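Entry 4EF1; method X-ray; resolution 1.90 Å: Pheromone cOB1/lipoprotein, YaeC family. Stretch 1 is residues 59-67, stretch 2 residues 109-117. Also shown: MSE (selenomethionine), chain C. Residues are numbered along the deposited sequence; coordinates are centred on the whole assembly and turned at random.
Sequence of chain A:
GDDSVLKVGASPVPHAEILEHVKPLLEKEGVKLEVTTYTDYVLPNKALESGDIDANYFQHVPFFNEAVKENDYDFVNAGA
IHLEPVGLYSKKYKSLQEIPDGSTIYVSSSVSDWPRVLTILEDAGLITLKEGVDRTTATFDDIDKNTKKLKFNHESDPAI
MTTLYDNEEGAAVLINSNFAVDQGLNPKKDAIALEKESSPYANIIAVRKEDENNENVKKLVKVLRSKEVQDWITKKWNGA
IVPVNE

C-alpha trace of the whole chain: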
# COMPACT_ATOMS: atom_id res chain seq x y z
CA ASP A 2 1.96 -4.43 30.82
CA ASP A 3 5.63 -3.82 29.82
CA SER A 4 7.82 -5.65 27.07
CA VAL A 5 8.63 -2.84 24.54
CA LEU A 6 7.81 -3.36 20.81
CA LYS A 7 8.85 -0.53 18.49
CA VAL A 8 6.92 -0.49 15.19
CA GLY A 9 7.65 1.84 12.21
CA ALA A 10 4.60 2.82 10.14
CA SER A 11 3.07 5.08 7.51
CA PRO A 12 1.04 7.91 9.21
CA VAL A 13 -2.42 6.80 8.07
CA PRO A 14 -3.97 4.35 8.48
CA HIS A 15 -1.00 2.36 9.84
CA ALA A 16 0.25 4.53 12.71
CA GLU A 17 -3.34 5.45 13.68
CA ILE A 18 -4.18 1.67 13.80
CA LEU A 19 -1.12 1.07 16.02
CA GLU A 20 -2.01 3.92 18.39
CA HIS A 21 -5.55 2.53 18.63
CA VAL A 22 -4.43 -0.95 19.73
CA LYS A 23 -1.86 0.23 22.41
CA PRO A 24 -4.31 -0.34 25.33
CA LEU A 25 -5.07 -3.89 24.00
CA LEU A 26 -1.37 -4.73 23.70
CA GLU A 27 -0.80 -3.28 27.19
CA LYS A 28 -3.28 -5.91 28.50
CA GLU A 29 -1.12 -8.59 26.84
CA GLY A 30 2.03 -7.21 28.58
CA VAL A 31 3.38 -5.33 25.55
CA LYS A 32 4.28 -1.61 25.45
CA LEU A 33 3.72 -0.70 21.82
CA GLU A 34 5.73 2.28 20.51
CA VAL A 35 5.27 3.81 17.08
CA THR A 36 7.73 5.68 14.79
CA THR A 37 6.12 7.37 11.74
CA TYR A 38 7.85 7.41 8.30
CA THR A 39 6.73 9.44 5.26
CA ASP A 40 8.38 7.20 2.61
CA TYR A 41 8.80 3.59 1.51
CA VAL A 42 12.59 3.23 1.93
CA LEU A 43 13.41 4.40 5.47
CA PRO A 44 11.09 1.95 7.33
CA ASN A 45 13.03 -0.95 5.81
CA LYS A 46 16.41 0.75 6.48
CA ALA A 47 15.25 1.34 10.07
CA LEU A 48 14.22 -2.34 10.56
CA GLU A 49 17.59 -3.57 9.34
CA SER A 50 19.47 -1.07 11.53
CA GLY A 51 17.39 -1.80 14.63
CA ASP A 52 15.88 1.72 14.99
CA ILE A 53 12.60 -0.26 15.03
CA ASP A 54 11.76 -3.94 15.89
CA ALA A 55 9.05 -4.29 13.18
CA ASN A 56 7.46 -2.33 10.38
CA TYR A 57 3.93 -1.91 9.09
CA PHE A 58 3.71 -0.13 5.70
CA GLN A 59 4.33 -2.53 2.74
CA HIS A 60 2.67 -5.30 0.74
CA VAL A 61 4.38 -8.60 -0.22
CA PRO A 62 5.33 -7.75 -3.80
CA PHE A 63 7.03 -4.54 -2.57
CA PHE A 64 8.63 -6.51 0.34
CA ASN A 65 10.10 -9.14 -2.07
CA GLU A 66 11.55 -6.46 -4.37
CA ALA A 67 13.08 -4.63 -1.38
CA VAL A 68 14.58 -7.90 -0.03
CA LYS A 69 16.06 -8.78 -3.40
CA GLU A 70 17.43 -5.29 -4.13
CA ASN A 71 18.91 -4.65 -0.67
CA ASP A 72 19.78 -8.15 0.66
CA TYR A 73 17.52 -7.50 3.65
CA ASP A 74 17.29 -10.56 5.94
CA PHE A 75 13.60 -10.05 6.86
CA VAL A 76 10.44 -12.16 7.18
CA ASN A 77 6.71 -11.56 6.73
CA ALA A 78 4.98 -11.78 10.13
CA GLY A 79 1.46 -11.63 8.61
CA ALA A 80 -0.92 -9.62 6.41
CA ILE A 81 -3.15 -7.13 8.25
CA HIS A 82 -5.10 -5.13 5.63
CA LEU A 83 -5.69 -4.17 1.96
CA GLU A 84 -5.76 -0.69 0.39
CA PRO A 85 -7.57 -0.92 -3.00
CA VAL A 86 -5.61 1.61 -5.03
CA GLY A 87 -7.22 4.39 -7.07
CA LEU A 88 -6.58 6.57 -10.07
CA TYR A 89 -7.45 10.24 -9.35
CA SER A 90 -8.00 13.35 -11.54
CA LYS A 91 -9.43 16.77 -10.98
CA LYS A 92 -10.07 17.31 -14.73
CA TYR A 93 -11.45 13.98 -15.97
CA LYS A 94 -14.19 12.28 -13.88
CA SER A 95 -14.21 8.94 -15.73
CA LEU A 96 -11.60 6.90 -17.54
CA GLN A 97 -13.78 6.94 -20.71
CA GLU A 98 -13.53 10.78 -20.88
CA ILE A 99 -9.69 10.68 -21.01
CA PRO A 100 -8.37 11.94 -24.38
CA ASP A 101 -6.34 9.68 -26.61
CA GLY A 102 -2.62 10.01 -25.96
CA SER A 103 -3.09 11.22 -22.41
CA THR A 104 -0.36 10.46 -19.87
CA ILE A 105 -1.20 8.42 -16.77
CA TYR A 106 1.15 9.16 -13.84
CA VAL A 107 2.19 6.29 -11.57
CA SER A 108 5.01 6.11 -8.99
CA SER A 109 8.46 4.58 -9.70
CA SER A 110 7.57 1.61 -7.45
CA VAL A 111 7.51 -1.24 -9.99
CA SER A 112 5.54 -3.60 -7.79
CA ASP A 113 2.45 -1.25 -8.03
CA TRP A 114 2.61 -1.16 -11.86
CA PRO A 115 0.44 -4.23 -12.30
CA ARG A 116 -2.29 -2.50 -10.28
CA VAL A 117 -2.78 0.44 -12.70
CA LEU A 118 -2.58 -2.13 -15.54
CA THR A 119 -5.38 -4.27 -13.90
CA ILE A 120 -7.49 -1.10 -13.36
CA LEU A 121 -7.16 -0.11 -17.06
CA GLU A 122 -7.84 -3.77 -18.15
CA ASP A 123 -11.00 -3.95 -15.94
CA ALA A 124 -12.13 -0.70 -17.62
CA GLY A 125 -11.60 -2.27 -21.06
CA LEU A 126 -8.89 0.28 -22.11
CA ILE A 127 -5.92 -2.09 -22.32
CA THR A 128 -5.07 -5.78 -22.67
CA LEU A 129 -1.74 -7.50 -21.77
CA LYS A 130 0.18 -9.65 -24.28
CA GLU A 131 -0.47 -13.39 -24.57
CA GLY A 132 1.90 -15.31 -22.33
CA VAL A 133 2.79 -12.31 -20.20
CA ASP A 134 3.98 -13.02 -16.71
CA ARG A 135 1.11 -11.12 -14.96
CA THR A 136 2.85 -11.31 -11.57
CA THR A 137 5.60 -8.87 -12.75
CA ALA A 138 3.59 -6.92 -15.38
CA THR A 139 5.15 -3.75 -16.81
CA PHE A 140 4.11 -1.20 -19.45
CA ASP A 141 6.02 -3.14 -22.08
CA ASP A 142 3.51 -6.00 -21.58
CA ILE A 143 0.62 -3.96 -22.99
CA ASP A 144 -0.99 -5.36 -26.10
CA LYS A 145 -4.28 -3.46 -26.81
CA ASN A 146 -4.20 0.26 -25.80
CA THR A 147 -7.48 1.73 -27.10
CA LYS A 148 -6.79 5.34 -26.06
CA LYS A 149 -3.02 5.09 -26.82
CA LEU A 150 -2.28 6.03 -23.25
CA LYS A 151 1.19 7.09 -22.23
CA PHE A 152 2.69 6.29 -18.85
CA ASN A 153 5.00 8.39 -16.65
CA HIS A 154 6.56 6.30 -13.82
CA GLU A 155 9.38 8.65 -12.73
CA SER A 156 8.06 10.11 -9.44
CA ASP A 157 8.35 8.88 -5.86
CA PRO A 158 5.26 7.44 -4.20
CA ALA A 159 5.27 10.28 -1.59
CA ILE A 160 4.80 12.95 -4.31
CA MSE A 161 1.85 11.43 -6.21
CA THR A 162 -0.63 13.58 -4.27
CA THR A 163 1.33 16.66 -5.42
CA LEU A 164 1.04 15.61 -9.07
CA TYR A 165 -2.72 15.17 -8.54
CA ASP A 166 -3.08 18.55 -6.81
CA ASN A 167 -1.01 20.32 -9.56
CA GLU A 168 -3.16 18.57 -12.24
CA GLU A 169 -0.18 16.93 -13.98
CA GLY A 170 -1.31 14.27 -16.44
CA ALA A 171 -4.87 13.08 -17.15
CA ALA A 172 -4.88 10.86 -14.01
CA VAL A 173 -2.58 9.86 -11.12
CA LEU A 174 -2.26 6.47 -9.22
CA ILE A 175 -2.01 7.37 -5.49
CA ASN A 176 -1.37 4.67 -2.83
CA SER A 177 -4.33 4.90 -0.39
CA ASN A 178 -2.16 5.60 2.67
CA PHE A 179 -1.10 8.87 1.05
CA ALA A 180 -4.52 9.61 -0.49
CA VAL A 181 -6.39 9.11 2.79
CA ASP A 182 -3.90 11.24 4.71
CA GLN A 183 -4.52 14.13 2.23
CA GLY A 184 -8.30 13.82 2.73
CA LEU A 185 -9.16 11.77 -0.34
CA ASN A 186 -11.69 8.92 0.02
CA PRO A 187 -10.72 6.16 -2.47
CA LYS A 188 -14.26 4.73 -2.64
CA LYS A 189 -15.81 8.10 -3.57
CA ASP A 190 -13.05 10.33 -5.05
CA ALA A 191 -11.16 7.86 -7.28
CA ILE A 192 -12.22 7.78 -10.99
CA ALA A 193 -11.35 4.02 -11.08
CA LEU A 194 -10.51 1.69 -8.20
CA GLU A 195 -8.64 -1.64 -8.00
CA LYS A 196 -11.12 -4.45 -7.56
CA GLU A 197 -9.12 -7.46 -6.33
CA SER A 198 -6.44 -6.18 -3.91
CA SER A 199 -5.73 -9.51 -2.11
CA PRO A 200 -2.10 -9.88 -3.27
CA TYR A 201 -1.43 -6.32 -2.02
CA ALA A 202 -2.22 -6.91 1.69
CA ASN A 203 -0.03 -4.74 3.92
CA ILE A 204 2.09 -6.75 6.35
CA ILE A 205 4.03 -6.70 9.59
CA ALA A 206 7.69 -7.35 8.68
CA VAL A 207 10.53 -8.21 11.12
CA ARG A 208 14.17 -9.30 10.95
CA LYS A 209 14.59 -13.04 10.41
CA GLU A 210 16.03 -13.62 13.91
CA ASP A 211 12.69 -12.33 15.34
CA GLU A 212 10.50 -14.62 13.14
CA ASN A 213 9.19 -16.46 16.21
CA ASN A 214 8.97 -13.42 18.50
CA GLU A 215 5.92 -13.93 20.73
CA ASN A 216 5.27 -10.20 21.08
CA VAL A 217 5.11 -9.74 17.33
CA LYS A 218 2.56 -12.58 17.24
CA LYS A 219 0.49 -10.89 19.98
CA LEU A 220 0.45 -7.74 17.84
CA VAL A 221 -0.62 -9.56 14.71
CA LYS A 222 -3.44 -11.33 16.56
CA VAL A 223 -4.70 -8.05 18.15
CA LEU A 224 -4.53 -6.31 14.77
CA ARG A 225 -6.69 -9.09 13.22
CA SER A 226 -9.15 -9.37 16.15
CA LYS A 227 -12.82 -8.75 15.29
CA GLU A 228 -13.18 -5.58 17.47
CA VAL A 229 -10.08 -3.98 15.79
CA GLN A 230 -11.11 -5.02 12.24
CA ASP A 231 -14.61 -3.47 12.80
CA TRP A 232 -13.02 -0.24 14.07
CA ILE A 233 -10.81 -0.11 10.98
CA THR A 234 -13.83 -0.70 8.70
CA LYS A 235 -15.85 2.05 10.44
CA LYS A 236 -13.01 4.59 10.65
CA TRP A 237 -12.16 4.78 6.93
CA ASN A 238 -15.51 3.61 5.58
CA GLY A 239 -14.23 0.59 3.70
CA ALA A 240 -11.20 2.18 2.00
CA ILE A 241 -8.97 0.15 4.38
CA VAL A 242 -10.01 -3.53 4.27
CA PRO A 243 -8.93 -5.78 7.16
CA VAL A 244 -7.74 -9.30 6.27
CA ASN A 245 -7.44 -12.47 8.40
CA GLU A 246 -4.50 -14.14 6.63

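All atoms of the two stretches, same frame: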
# COMPACT_ATOMS: atom_id res chain seq x y z
N GLN A 59 4.16 -1.96 4.09
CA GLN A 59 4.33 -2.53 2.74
C GLN A 59 3.54 -3.79 2.49
O GLN A 59 3.25 -4.54 3.44
CB GLN A 59 5.80 -2.86 2.49
CG GLN A 59 6.39 -3.99 3.33
CD GLN A 59 7.92 -4.03 3.37
OE1 GLN A 59 8.59 -3.86 2.35
NE2 GLN A 59 8.47 -4.27 4.59
N HIS A 60 3.26 -4.05 1.21
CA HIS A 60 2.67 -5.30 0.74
C HIS A 60 3.76 -6.26 0.29
O HIS A 60 4.90 -5.86 0.17
CB HIS A 60 1.59 -5.05 -0.34
CG HIS A 60 2.03 -4.19 -1.52
ND1 HIS A 60 3.04 -4.54 -2.35
CD2 HIS A 60 1.44 -3.06 -2.07
CE1 HIS A 60 3.15 -3.61 -3.35
NE2 HIS A 60 2.18 -2.71 -3.18
N VAL A 61 3.41 -7.53 0.09
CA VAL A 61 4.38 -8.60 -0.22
C VAL A 61 5.18 -8.40 -1.51
O VAL A 61 6.38 -8.59 -1.53
CB VAL A 61 3.76 -10.03 -0.16
CG1 VAL A 61 4.75 -11.11 -0.63
CG2 VAL A 61 3.29 -10.35 1.28
N PRO A 62 4.51 -8.00 -2.61
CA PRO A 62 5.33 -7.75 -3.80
C PRO A 62 6.41 -6.65 -3.61
O PRO A 62 7.55 -6.79 -4.06
CB PRO A 62 4.29 -7.39 -4.87
CG PRO A 62 3.04 -8.07 -4.42
CD PRO A 62 3.07 -7.98 -2.91
N PHE A 63 6.07 -5.59 -2.86
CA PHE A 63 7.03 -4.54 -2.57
C PHE A 63 8.15 -5.12 -1.67
O PHE A 63 9.31 -4.89 -1.91
CB PHE A 63 6.36 -3.37 -1.87
CG PHE A 63 7.29 -2.22 -1.59
CD1 PHE A 63 8.07 -2.22 -0.46
CD2 PHE A 63 7.38 -1.15 -2.46
CE1 PHE A 63 8.96 -1.18 -0.20
CE2 PHE A 63 8.25 -0.09 -2.21
CZ PHE A 63 9.04 -0.10 -1.07
N PHE A 64 7.72 -5.83 -0.62
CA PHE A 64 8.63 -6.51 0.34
C PHE A 64 9.67 -7.37 -0.41
O PHE A 64 10.90 -7.28 -0.14
CB PHE A 64 7.77 -7.35 1.32
CG PHE A 64 8.55 -8.20 2.28
CD1 PHE A 64 9.06 -7.67 3.45
CD2 PHE A 64 8.74 -9.56 2.04
CE1 PHE A 64 9.78 -8.46 4.34
CE2 PHE A 64 9.45 -10.36 2.92
CZ PHE A 64 9.98 -9.81 4.07
N ASN A 65 9.19 -8.22 -1.32
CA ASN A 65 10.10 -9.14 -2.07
C ASN A 65 11.11 -8.36 -2.93
O ASN A 65 12.31 -8.73 -3.02
CB ASN A 65 9.31 -10.11 -2.96
CG ASN A 65 8.50 -11.14 -2.17
OD1 ASN A 65 8.69 -11.35 -0.98
ND2 ASN A 65 7.54 -11.76 -2.85
N GLU A 66 10.63 -7.31 -3.58
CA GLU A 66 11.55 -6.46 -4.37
C GLU A 66 12.62 -5.82 -3.48
O GLU A 66 13.78 -5.79 -3.85
CB GLU A 66 10.78 -5.40 -5.10
CG GLU A 66 11.75 -4.50 -5.83
CD GLU A 66 11.06 -3.44 -6.54
OE1 GLU A 66 10.61 -2.49 -5.84
OE2 GLU A 66 11.00 -3.53 -7.78
N ALA A 67 12.20 -5.27 -2.33
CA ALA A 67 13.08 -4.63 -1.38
C ALA A 67 14.12 -5.62 -0.82
O ALA A 67 15.29 -5.26 -0.68
CB ALA A 67 12.28 -3.96 -0.24
N SER A 109 7.33 5.41 -9.25
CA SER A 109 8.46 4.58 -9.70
C SER A 109 8.52 3.19 -9.05
O SER A 109 9.42 2.41 -9.36
CB SER A 109 9.76 5.32 -9.38
OG SER A 109 9.77 5.64 -7.99
N SER A 110 7.58 2.88 -8.16
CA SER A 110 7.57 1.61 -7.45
C SER A 110 6.98 0.55 -8.37
O SER A 110 5.77 0.48 -8.57
CB SER A 110 6.79 1.70 -6.13
OG SER A 110 6.81 0.47 -5.40
N VAL A 111 7.88 -0.29 -8.93
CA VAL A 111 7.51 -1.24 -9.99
C VAL A 111 6.48 -2.27 -9.56
O VAL A 111 5.65 -2.72 -10.37
CB VAL A 111 8.78 -1.93 -10.62
CG1 VAL A 111 9.80 -0.91 -11.14
CG2 VAL A 111 9.45 -2.80 -9.63
N SER A 112 6.50 -2.63 -8.27
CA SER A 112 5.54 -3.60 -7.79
C SER A 112 4.07 -3.10 -7.78
O SER A 112 3.17 -3.92 -7.65
CB SER A 112 5.95 -4.19 -6.44
OG SER A 112 5.92 -3.27 -5.39
N ASP A 113 3.82 -1.79 -7.90
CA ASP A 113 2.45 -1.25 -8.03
C ASP A 113 2.02 -1.11 -9.50
O ASP A 113 0.87 -0.79 -9.76
CB ASP A 113 2.31 0.13 -7.36
CG ASP A 113 2.22 0.06 -5.84
OD1 ASP A 113 1.71 -0.95 -5.30
OD2 ASP A 113 2.60 1.06 -5.18
N TRP A 114 2.94 -1.31 -10.43
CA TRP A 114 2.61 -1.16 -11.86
C TRP A 114 1.52 -2.07 -12.34
O TRP A 114 0.66 -1.60 -13.06
CB TRP A 114 3.84 -1.30 -12.77
CG TRP A 114 4.87 -0.21 -12.56
CD1 TRP A 114 4.80 0.91 -11.74
CD2 TRP A 114 6.14 -0.07 -13.26
NE1 TRP A 114 5.90 1.69 -11.86
CE2 TRP A 114 6.75 1.15 -12.75
CE3 TRP A 114 6.81 -0.82 -14.21
CZ2 TRP A 114 7.98 1.60 -13.20
CZ3 TRP A 114 8.05 -0.39 -14.63
CH2 TRP A 114 8.63 0.79 -14.13
N PRO A 115 1.53 -3.35 -11.92
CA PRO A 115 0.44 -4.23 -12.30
C PRO A 115 -0.97 -3.78 -11.88
O PRO A 115 -1.96 -4.21 -12.50
CB PRO A 115 0.79 -5.55 -11.61
CG PRO A 115 2.29 -5.55 -11.51
CD PRO A 115 2.58 -4.10 -11.18
N ARG A 116 -1.04 -2.99 -10.83
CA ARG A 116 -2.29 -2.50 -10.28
C ARG A 116 -2.97 -1.46 -11.19
O ARG A 116 -4.17 -1.52 -11.39
CB ARG A 116 -2.05 -1.92 -8.89
CG ARG A 116 -1.34 -2.87 -7.91
CD ARG A 116 -1.09 -2.30 -6.55
NE ARG A 116 -2.25 -2.30 -5.65
CZ ARG A 116 -2.23 -1.79 -4.42
NH1 ARG A 116 -1.09 -1.31 -3.90
NH2 ARG A 116 -3.32 -1.84 -3.68
N VAL A 117 -2.22 -0.50 -11.72
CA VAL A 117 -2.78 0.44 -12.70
C VAL A 117 -3.14 -0.32 -13.99
O VAL A 117 -4.17 -0.04 -14.61
CB VAL A 117 -1.85 1.64 -13.00
CG1 VAL A 117 -0.68 1.20 -13.89
CG2 VAL A 117 -2.65 2.78 -13.66
N MSE C . 0.03 1.22 1.83
CA MSE C . 0.53 0.97 0.42
C MSE C . -0.47 0.21 -0.45
O MSE C . -1.07 -0.77 0.03
OXT MSE C . -0.64 0.51 -1.66
CB MSE C . 1.89 0.27 0.41
CG MSE C . 2.55 0.13 -0.97
SE MSE C . 4.10 -1.01 -0.87
CE MSE C . 5.32 0.15 0.19
O HOH W 1 8.05 -1.64 -5.91
O HOH W 2 10.46 -0.12 -7.78

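The two stretches meet in a small, largely polar contact, in which one direct hydrogen bond, two bridging waters and a shared selenomethionine ligand join the start of one helix to the turn that leads into another. The area buried is modest, about 320 Å² summed over both sides, and the nearest CA atoms across the stretches are Phe63 CA and Ser112 CA, 5.5 Å apart.

His60 occupies the N-cap position of the first helix, where its ND1 accepts a hydrogen bond from Phe63 N (3.2 Å), satisfying a backbone amide that has no carbonyl of an earlier helical turn to bond. With ND1 acting as acceptor, the proton lies on NE2, which donates to Asp113 OD1 at 2.8 Å. Histidine suits this place because its two ring nitrogens can accept on one side and donate on the other, so a single planar ring both caps its own helix and ties it to the second stretch. OD1 of Asp113 lies near the plane of that ring.

Asp113 OD1 also receives a hydrogen bond from Arg116 NH1 (3.2 Å), part of a salt bridge within the second stretch. The same NH1 donates to the ligand carboxylate oxygen OXT at 2.9 Å. Arginine thus sets its positive charge between two negative groups, and its extra nitrogens, NE and NH2, are engaged elsewhere in the structure. The ligand also touches the first stretch: its selenium lies over one face of the His60 ring, 3.5 Å from NE2, and its methyl carbon CE lies over one face of the Phe63 ring. These flat rings offer a buried surface on which the thioether-like end of selenomethionine can rest.

Ser112 points toward the first helix and has the largest covered area of any residue here. Its small side chain lets the chains come close: its CB is 3.9 Å from Pro62 CB, and its OG is 3.3 Å from Phe63 CA. Ser110 OG lies at the edge of the Phe63 ring, 3.4 Å from CD2, where a compact hydroxyl fits without covering the ring face.

Farther along the helix, Glu66 reaches across through water. Its OE1 accepts from water 1 (2.7 Å) and water 2 (3.1 Å); water 1 in turn accepts from Ser112 N (3.0 Å) and hydrogen-bonds Ser110 OG (2.5 Å), while water 2 accepts from Val111 N (2.8 Å). A long carboxylate suits this position, since these waters extend its reach to backbone amides at the turn.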